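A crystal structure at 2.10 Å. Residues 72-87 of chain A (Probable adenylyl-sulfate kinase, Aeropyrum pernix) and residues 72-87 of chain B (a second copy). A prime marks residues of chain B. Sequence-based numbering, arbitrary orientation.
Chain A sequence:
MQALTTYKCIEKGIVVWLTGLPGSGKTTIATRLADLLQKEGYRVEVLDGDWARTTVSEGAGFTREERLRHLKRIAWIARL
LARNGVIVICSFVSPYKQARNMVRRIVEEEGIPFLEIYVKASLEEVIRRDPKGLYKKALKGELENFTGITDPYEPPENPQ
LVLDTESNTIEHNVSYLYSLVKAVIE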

# COMPACT_ATOMS: atom_id res chain seq x y z
N LYS A 72 6.67 2.74 8.07
CA LYS A 72 5.69 1.85 8.68
C LYS A 72 4.61 1.59 7.63
O LYS A 72 4.07 0.50 7.50
N ARG A 73 4.28 2.63 6.87
CA ARG A 73 3.28 2.53 5.84
C ARG A 73 3.73 1.55 4.77
O ARG A 73 2.96 0.72 4.31
N ILE A 74 4.99 1.66 4.36
CA ILE A 74 5.53 0.76 3.35
C ILE A 74 5.50 -0.67 3.86
O ILE A 74 5.18 -1.58 3.11
N ALA A 75 5.84 -0.85 5.13
CA ALA A 75 5.86 -2.17 5.75
C ALA A 75 4.46 -2.82 5.68
O ALA A 75 4.31 -4.02 5.48
N TRP A 76 3.43 -2.03 5.84
CA TRP A 76 2.10 -2.61 5.78
C TRP A 76 1.68 -3.00 4.38
O TRP A 76 1.08 -4.05 4.19
N ILE A 77 2.02 -2.14 3.41
CA ILE A 77 1.69 -2.39 2.01
C ILE A 77 2.44 -3.66 1.60
O ILE A 77 1.90 -4.52 0.91
N ALA A 78 3.69 -3.76 2.03
CA ALA A 78 4.50 -4.94 1.71
C ALA A 78 3.91 -6.19 2.36
O ALA A 78 3.88 -7.25 1.76
N ARG A 79 3.43 -6.07 3.59
CA ARG A 79 2.86 -7.20 4.29
C ARG A 79 1.57 -7.68 3.59
O ARG A 79 1.36 -8.88 3.39
N LEU A 80 0.72 -6.73 3.21
CA LEU A 80 -0.52 -7.08 2.52
C LEU A 80 -0.22 -7.78 1.20
O LEU A 80 -0.85 -8.77 0.86
N LEU A 81 0.71 -7.25 0.43
CA LEU A 81 1.01 -7.88 -0.86
C LEU A 81 1.59 -9.28 -0.64
O LEU A 81 1.18 -10.26 -1.27
N ALA A 82 2.54 -9.37 0.29
CA ALA A 82 3.20 -10.64 0.54
C ALA A 82 2.28 -11.73 1.07
O ALA A 82 2.43 -12.89 0.71
N ARG A 83 1.33 -11.37 1.93
CA ARG A 83 0.42 -12.39 2.43
C ARG A 83 -0.51 -12.85 1.32
O ARG A 83 -1.26 -13.81 1.49
N ASN A 84 -0.46 -12.17 0.17
CA ASN A 84 -1.29 -12.60 -0.95
C ASN A 84 -0.47 -13.20 -2.07
O ASN A 84 -0.86 -13.13 -3.23
N GLY A 85 0.69 -13.75 -1.72
CA GLY A 85 1.53 -14.42 -2.69
C GLY A 85 2.54 -13.63 -3.50
O GLY A 85 3.20 -14.18 -4.36
N VAL A 86 2.71 -12.35 -3.19
CA VAL A 86 3.61 -11.51 -3.93
C VAL A 86 5.02 -11.39 -3.34
O VAL A 86 5.19 -11.29 -2.13
N ILE A 87 6.01 -11.39 -4.21
CA ILE A 87 7.40 -11.20 -3.79
C ILE A 87 7.58 -9.69 -3.83
O ILE A 87 7.53 -9.08 -4.90
N LYS B 72 -5.97 8.79 -2.18
CA LYS B 72 -5.12 8.47 -3.32
C LYS B 72 -4.19 7.32 -2.94
O LYS B 72 -3.86 6.46 -3.76
N ARG B 73 -3.77 7.33 -1.68
CA ARG B 73 -2.91 6.29 -1.16
C ARG B 73 -3.66 4.94 -1.16
O ARG B 73 -3.12 3.90 -1.56
N ILE B 74 -4.91 4.97 -0.69
CA ILE B 74 -5.72 3.78 -0.65
C ILE B 74 -5.89 3.27 -2.08
O ILE B 74 -5.76 2.09 -2.35
N ALA B 75 -6.19 4.19 -2.99
CA ALA B 75 -6.41 3.82 -4.37
C ALA B 75 -5.22 3.08 -4.91
O ALA B 75 -5.38 2.07 -5.58
N TRP B 76 -4.03 3.59 -4.62
CA TRP B 76 -2.81 2.96 -5.09
C TRP B 76 -2.56 1.59 -4.46
O TRP B 76 -2.09 0.67 -5.13
N ILE B 77 -2.92 1.45 -3.19
CA ILE B 77 -2.77 0.17 -2.50
C ILE B 77 -3.75 -0.86 -3.08
O ILE B 77 -3.38 -2.01 -3.29
N ALA B 78 -4.99 -0.45 -3.34
CA ALA B 78 -5.98 -1.34 -3.94
C ALA B 78 -5.50 -1.74 -5.35
O ALA B 78 -5.64 -2.90 -5.76
N ARG B 79 -4.94 -0.79 -6.09
CA ARG B 79 -4.43 -1.07 -7.44
C ARG B 79 -3.31 -2.14 -7.40
O ARG B 79 -3.32 -3.06 -8.20
N LEU B 80 -2.34 -2.02 -6.49
CA LEU B 80 -1.28 -3.02 -6.39
C LEU B 80 -1.85 -4.40 -6.03
O LEU B 80 -1.52 -5.40 -6.65
N LEU B 81 -2.71 -4.46 -5.03
CA LEU B 81 -3.29 -5.75 -4.67
C LEU B 81 -4.11 -6.37 -5.81
O LEU B 81 -3.90 -7.53 -6.19
N ALA B 82 -5.04 -5.61 -6.39
CA ALA B 82 -5.86 -6.17 -7.45
C ALA B 82 -5.04 -6.61 -8.68
O ALA B 82 -5.34 -7.63 -9.31
N ARG B 83 -3.98 -5.87 -9.02
CA ARG B 83 -3.20 -6.27 -10.18
C ARG B 83 -2.43 -7.53 -9.89
O ARG B 83 -1.85 -8.14 -10.78
N ASN B 84 -2.42 -7.94 -8.62
CA ASN B 84 -1.76 -9.18 -8.28
C ASN B 84 -2.75 -10.27 -7.92
O ASN B 84 -2.44 -11.21 -7.18
N GLY B 85 -3.96 -10.13 -8.45
CA GLY B 85 -4.98 -11.14 -8.26
C GLY B 85 -5.93 -11.06 -7.10
O GLY B 85 -6.76 -11.94 -6.94
N VAL B 86 -5.85 -10.00 -6.31
CA VAL B 86 -6.71 -9.87 -5.14
C VAL B 86 -8.02 -9.09 -5.38
O VAL B 86 -8.05 -8.16 -6.18
N ILE B 87 -9.08 -9.51 -4.70
CA ILE B 87 -10.37 -8.84 -4.76
C ILE B 87 -10.27 -7.89 -3.57
O ILE B 87 -10.23 -8.32 -2.41

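The two copies pack helix against helix, with N-to-C directions 25° apart and axes 10.1 Å apart at their closest. The register is symmetric: Arg73 meets Arg73′, Ile77 meets Ile77′ and Leu81 meets Leu81′. The CA atoms of Leu81 and Leu81′ are 6.1 Å apart, those of Arg73 and Arg73′ 10.1 Å. The backbones are therefore close at the leucines and wider at the arginines, where longer side chains fill the gap.

Leu81 and Leu81′ are the central bumps. Their CA-to-CB bonds point sideways, but the m,t rotamers bring the branch ends inward. CD2 of Leu81 touches CD2 of Leu81′ at 3.7 Å. Each CD2 also fits into a hollow on the other helix, beside the backbone of Leu80′ or Leu80. Leu81 CD2 lies 3.8 Å from Leu80′ O and 4.0 Å from Leu80′ CB. In return, Leu81′ CD2 lies 3.8 Å from Leu80 O and 4.1 Å from Leu80 CB.

Asn84 and Asn84′ line these hollows. In each chain the amide bends back on its own helix, and Asn84 ND2 donates to Leu80 O at 2.8 Å, Asn84′ ND2 to Leu80′ O at 2.9 Å. Both asparagines have chi1 in m. The asparagine side chain also offers a surface to the other copy. Asn84 CG packs on Val86′ CG2 at 3.6 Å, and Val86 CG2 packs on Asn84′ CB at 3.7 Å. Both valines are t and point toward the partner. The turn from Ala82 to Gly85 carries the chain from the helix to Val86.

One helical turn before the leucines, Ile77 CG1 meets Ile77′ CD1 at 3.9 Å. Both isoleucines are m,t. Leu80 and Leu80′ point toward the interface but differ in rotamer. Leu80′ is a regular m,t, and its CD1 reaches Ile77 CG2 at 4.2 Å. Leu80 has chi1 at -101°, between wells, with chi2 in p. Its CD2 makes a looser contact with Ile77′ CG2, 4.5 Å away.

Arg73 and Arg73′ close the N-terminal end of the contact. Both run t,t,p through chi3. Arg73 CD and Arg73′ CD are only 3.1 Å apart, a tight approach. The guanidinium groups stack flat, centres 4.2 Å apart and planes at 5°. Arg73 NH1 and Arg73′ NH1 are 3.4 Å apart; both are donors and carry like charge, so they do not bond. Their N-H groups are satisfied by partners elsewhere in the structure. No hydrogen bond crosses between the stretches, so this contact rests on shape and stacking.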

# COMPACT_ATOMS: atom_id res chain seq x y z
CB LYS A 72 5.08 2.52 9.91
CG LYS A 72 3.88 1.75 10.46
CD LYS A 72 3.33 2.43 11.71
CE LYS A 72 2.26 1.56 12.37
NZ LYS A 72 1.69 2.21 13.61
CB ARG A 73 3.03 3.90 5.24
CG ARG A 73 2.06 3.88 4.12
CD ARG A 73 1.44 5.23 4.03
NE ARG A 73 2.43 6.19 3.63
CZ ARG A 73 2.57 7.40 4.17
NH1 ARG A 73 1.78 7.81 5.15
NH2 ARG A 73 3.51 8.18 3.70
CB ILE A 74 6.99 1.12 2.99
CG1 ILE A 74 7.02 2.47 2.24
CG2 ILE A 74 7.59 0.02 2.12
CD1 ILE A 74 6.08 2.52 1.03
CB ALA A 75 6.29 -2.04 7.21
CB TRP A 76 1.10 -1.66 6.40
CG TRP A 76 0.99 -1.94 7.86
CD1 TRP A 76 1.60 -1.28 8.89
CD2 TRP A 76 0.24 -3.00 8.45
NE1 TRP A 76 1.28 -1.86 10.08
CE2 TRP A 76 0.44 -2.92 9.85
CE3 TRP A 76 -0.58 -4.01 7.93
CZ2 TRP A 76 -0.16 -3.82 10.74
CZ3 TRP A 76 -1.18 -4.91 8.82
CH2 TRP A 76 -0.96 -4.81 10.21
CB ILE A 77 2.14 -1.22 1.13
CG1 ILE A 77 1.35 0.04 1.51
CG2 ILE A 77 1.99 -1.58 -0.34
CD1 ILE A 77 1.82 1.35 0.80
CB ALA A 78 5.93 -4.74 2.22
CB ARG A 79 2.61 -6.79 5.75
CG ARG A 79 1.70 -7.71 6.56
CD ARG A 79 1.71 -7.28 8.03
NE ARG A 79 0.71 -7.97 8.85
CZ ARG A 79 0.61 -7.87 10.17
NH1 ARG A 79 1.46 -7.10 10.85
NH2 ARG A 79 -0.34 -8.51 10.83
CB LEU A 80 -1.34 -5.83 2.25
CG LEU A 80 -2.53 -5.52 3.16
CD1 LEU A 80 -2.22 -5.84 4.59
CD2 LEU A 80 -2.89 -4.04 2.99
CB LEU A 81 2.00 -7.02 -1.66
CG LEU A 81 1.46 -5.73 -2.30
CD1 LEU A 81 2.61 -4.81 -2.71
CD2 LEU A 81 0.61 -6.07 -3.52
CB ALA A 82 4.39 -10.43 1.48
CB ARG A 83 -0.39 -11.90 3.65
CG ARG A 83 -1.51 -10.90 3.40
CD ARG A 83 -1.95 -10.37 4.76
NE ARG A 83 -3.16 -9.55 4.75
CZ ARG A 83 -3.55 -8.84 5.81
NH1 ARG A 83 -2.82 -8.87 6.92
NH2 ARG A 83 -4.68 -8.13 5.78
CB ASN A 84 -2.16 -11.45 -1.47
CG ASN A 84 -3.33 -11.14 -0.54
OD1 ASN A 84 -4.31 -11.87 -0.51
ND2 ASN A 84 -3.20 -10.08 0.24
CB VAL A 86 3.04 -10.08 -4.02
CG1 VAL A 86 3.97 -9.20 -4.85
CG2 VAL A 86 1.63 -10.13 -4.61
CB ILE A 87 8.38 -11.88 -4.79
CG1 ILE A 87 8.23 -13.41 -4.71
CG2 ILE A 87 9.82 -11.45 -4.46
CD1 ILE A 87 9.09 -14.19 -5.72
CB LYS B 72 -4.29 9.69 -3.73
CG LYS B 72 -3.30 9.39 -4.85
CD LYS B 72 -2.51 10.63 -5.26
CE LYS B 72 -1.70 10.35 -6.52
NZ LYS B 72 -0.86 11.53 -6.87
CB ARG B 73 -2.45 6.64 0.25
CG ARG B 73 -1.66 5.54 0.89
CD ARG B 73 -0.84 6.02 2.05
NE ARG B 73 -1.63 6.69 3.06
CZ ARG B 73 -1.46 7.95 3.43
NH1 ARG B 73 -0.52 8.70 2.88
NH2 ARG B 73 -2.26 8.46 4.35
CB ILE B 74 -7.14 4.07 -0.08
CG1 ILE B 74 -7.05 4.54 1.37
CG2 ILE B 74 -8.00 2.82 -0.19
CD1 ILE B 74 -6.37 3.56 2.32
CB ALA B 75 -6.68 5.06 -5.23
CB TRP B 76 -1.62 3.91 -4.91
CG TRP B 76 -1.35 4.65 -6.17
CD1 TRP B 76 -1.72 5.94 -6.47
CD2 TRP B 76 -0.73 4.12 -7.35
NE1 TRP B 76 -1.36 6.24 -7.77
CE2 TRP B 76 -0.76 5.15 -8.33
CE3 TRP B 76 -0.16 2.89 -7.67
CZ2 TRP B 76 -0.23 4.97 -9.62
CZ3 TRP B 76 0.37 2.71 -8.95
CH2 TRP B 76 0.33 3.75 -9.91
CB ILE B 77 -3.03 0.31 -0.98
CG1 ILE B 77 -1.92 1.16 -0.35
CG2 ILE B 77 -3.01 -1.05 -0.32
CD1 ILE B 77 -2.20 1.62 1.10
CB ALA B 78 -7.35 -0.66 -4.02
CB ARG B 79 -3.91 0.24 -8.08
CG ARG B 79 -3.21 0.09 -9.44
CD ARG B 79 -3.09 1.47 -10.14
NE ARG B 79 -2.22 1.43 -11.32
CZ ARG B 79 -2.04 2.45 -12.17
NH1 ARG B 79 -2.69 3.60 -11.99
NH2 ARG B 79 -1.20 2.32 -13.19
CB LEU B 80 -0.22 -2.63 -5.35
CG LEU B 80 0.62 -1.38 -5.61
CD1 LEU B 80 1.74 -1.26 -4.56
CD2 LEU B 80 1.21 -1.47 -6.97
CB LEU B 81 -4.16 -5.59 -3.43
CG LEU B 81 -3.40 -5.22 -2.14
CD1 LEU B 81 -4.39 -4.77 -1.09
CD2 LEU B 81 -2.58 -6.42 -1.61
CB ALA B 82 -6.99 -5.16 -7.87
CB ARG B 83 -2.28 -5.13 -10.67
CG ARG B 83 -0.97 -4.89 -9.92
CD ARG B 83 -0.37 -3.59 -10.45
NE ARG B 83 0.99 -3.28 -10.00
CZ ARG B 83 1.58 -2.10 -10.21
NH1 ARG B 83 0.92 -1.15 -10.88
NH2 ARG B 83 2.78 -1.85 -9.72
CB ASN B 84 -0.75 -8.94 -7.15
CG ASN B 84 0.54 -8.35 -7.67
OD1 ASN B 84 1.34 -9.05 -8.28
ND2 ASN B 84 0.72 -7.04 -7.46
CB VAL B 86 -5.95 -9.15 -4.00
CG1 VAL B 86 -6.81 -9.05 -2.77
CG2 VAL B 86 -4.66 -9.89 -3.70
CB ILE B 87 -11.55 -9.82 -4.55
CG1 ILE B 87 -11.66 -10.75 -5.76
CG2 ILE B 87 -12.83 -9.05 -4.37
CD1 ILE B 87 -12.66 -11.87 -5.59